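Local coordinates for protein xylulose kinase (Escherichia coli, PDB 2ITM) that phosphorylates D-xylulose to D-xylulose 5-phosphate with ATP, feeding xylose into carbohydrate metabolism, at residues 146-151 against 162-167. Numbering follows the deposited sequence.
Sequences IDKVLL and GEFASD
Lys-148 and Phe-164 give a worked example of a lysine that lays CG and CE on an aromatic ring while its ammonium also has another partner. From CB, 4.3 Å from Phe-164 CE2, the chain reaches CG, packed against the CD2–CE2 side of the ring 3.6 Å from Phe-164 CD2. CD swings farther off, and bends at chi2 (60°) and chi3 (128°) fold CE back over one face, a CH-pi contact 3.8 Å from the ring centroid. NZ ends above the same face, 4.8 Å from that centroid and 13° off the ring normal (cation-pi), while donating a hydrogen bond to Asp-197 O. Leu-150 CD2 meets the ring's edge, 4.3 Å from Phe-164 CD2. With Phe-164 cut back to an alanine, the lysine's CG and CE would probably lose the surface they lie on, NZ its cation-pi partner and Leu-150 CD2 the ring edge. Leu-151 CD1 rests 4.0 Å from Ser-166 OG, which is hydrogen-bonded to Asp-154. Lys-148 shares Leu-83 with Asp-147 in a classic beta bulge. Segments 146-151 and 162-167 thus meet through side chains, without hydrogen bonds, where helix 152-161 links two small sheets, 81-83/148-150 and 165-167/201-203, of the FGGY N-terminal domain.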
loop_
_atom_site.group_PDB
_atom_site.type_symbol
_atom_site.label_atom_id
_atom_site.label_comp_id
_atom_site.label_asym_id
_atom_site.label_seq_id
_atom_site.Cartn_x
_atom_site.Cartn_y
_atom_site.Cartn_z
ATOM N N ILE A 146 -15.488 -36.010 30.275
ATOM C CA ILE A 146 -14.041 -35.889 30.234
ATOM C C ILE A 146 -13.369 -36.649 31.368
ATOM O O ILE A 146 -13.648 -36.410 32.532
ATOM C CB ILE A 146 -13.619 -34.417 30.311
ATOM C CG1 ILE A 146 -14.089 -33.639 29.096
ATOM C CG2 ILE A 146 -12.120 -34.296 30.456
ATOM C CD1 ILE A 146 -13.833 -32.188 29.209
ATOM N N ASP A 147 -12.474 -37.562 31.010
ATOM C CA ASP A 147 -11.664 -38.268 31.981
ATOM C C ASP A 147 -10.238 -37.809 31.915
ATOM O O ASP A 147 -9.529 -37.814 32.899
ATOM C CB ASP A 147 -11.782 -39.783 31.773
ATOM C CG ASP A 147 -11.183 -40.578 32.924
ATOM O OD1 ASP A 147 -10.126 -41.210 32.750
ATOM O OD2 ASP A 147 -11.682 -40.622 34.042
ATOM N N LYS A 148 -9.828 -37.402 30.728
ATOM C CA LYS A 148 -8.444 -37.078 30.456
ATOM C C LYS A 148 -8.332 -36.004 29.379
ATOM O O LYS A 148 -9.053 -36.025 28.388
ATOM C CB LYS A 148 -7.681 -38.328 30.024
ATOM C CG LYS A 148 -6.398 -38.546 30.751
ATOM C CD LYS A 148 -6.639 -38.698 32.220
ATOM C CE LYS A 148 -5.981 -39.941 32.726
ATOM N NZ LYS A 148 -5.979 -39.977 34.187
ATOM N N VAL A 149 -7.415 -35.079 29.605
ATOM C CA VAL A 149 -7.004 -34.099 28.619
ATOM C C VAL A 149 -5.522 -34.280 28.266
ATOM O O VAL A 149 -4.656 -34.160 29.110
ATOM C CB VAL A 149 -7.252 -32.671 29.131
ATOM C CG1 VAL A 149 -6.714 -31.646 28.177
ATOM C CG2 VAL A 149 -8.716 -32.447 29.382
ATOM N N LEU A 150 -5.261 -34.585 27.005
ATOM C CA LEU A 150 -3.901 -34.811 26.553
ATOM C C LEU A 150 -3.494 -33.821 25.480
ATOM O O LEU A 150 -4.257 -33.525 24.569
ATOM C CB LEU A 150 -3.716 -36.233 26.049
ATOM C CG LEU A 150 -3.938 -37.393 27.006
ATOM C CD1 LEU A 150 -3.697 -38.681 26.284
ATOM C CD2 LEU A 150 -3.044 -37.277 28.206
ATOM N N LEU A 151 -2.280 -33.321 25.593
ATOM C CA LEU A 151 -1.655 -32.650 24.487
ATOM C C LEU A 151 -1.413 -33.626 23.337
ATOM O O LEU A 151 -1.484 -34.819 23.507
ATOM C CB LEU A 151 -0.368 -31.973 24.945
ATOM C CG LEU A 151 -0.532 -30.856 25.971
ATOM C CD1 LEU A 151 0.743 -30.603 26.723
ATOM C CD2 LEU A 151 -0.993 -29.590 25.284
ATOM N N GLY A 162 0.468 -46.976 26.032
ATOM C CA GLY A 162 -0.602 -47.137 26.994
ATOM C C GLY A 162 -0.483 -46.342 28.282
ATOM O O GLY A 162 -1.236 -46.574 29.210
ATOM N N GLU A 163 0.451 -45.401 28.336
ATOM C CA GLU A 163 0.628 -44.571 29.517
ATOM C C GLU A 163 0.076 -43.169 29.296
ATOM O O GLU A 163 0.013 -42.705 28.169
ATOM C CB GLU A 163 2.102 -44.473 29.919
ATOM C CG GLU A 163 2.905 -45.761 29.816
ATOM C CD GLU A 163 2.535 -46.742 30.892
ATOM O OE1 GLU A 163 1.800 -46.353 31.802
ATOM O OE2 GLU A 163 2.956 -47.884 30.828
ATOM N N PHE A 164 -0.329 -42.522 30.386
ATOM C CA PHE A 164 -0.719 -41.121 30.380
ATOM C C PHE A 164 0.397 -40.267 30.966
ATOM O O PHE A 164 0.575 -40.221 32.166
ATOM C CB PHE A 164 -1.992 -40.886 31.211
ATOM C CG PHE A 164 -3.191 -41.674 30.758
ATOM C CD1 PHE A 164 -3.405 -42.958 31.209
ATOM C CD2 PHE A 164 -4.112 -41.129 29.893
ATOM C CE1 PHE A 164 -4.497 -43.671 30.794
ATOM C CE2 PHE A 164 -5.206 -41.846 29.484
ATOM C CZ PHE A 164 -5.398 -43.111 29.932
ATOM N N ALA A 165 1.133 -39.572 30.110
ATOM C CA ALA A 165 2.263 -38.786 30.559
ATOM C C ALA A 165 2.580 -37.585 29.676
ATOM O O ALA A 165 2.371 -37.617 28.482
ATOM C CB ALA A 165 3.467 -39.649 30.724
ATOM N N SER A 166 3.098 -36.530 30.292
ATOM C CA SER A 166 3.665 -35.411 29.569
ATOM C C SER A 166 4.991 -34.923 30.152
ATOM O O SER A 166 5.438 -35.416 31.161
ATOM C CB SER A 166 2.658 -34.261 29.495
ATOM O OG SER A 166 3.017 -33.320 28.522
ATOM N N ASP A 167 5.554 -33.932 29.494
ATOM C CA ASP A 167 6.738 -33.256 29.971
ATOM C C ASP A 167 6.453 -31.821 30.393
ATOM O O ASP A 167 5.452 -31.264 30.046
ATOM C CB ASP A 167 7.838 -33.301 28.921
ATOM C CG ASP A 167 7.663 -32.263 27.859
ATOM O OD1 ASP A 167 8.360 -31.256 27.908
ATOM O OD2 ASP A 167 6.856 -32.375 26.934
#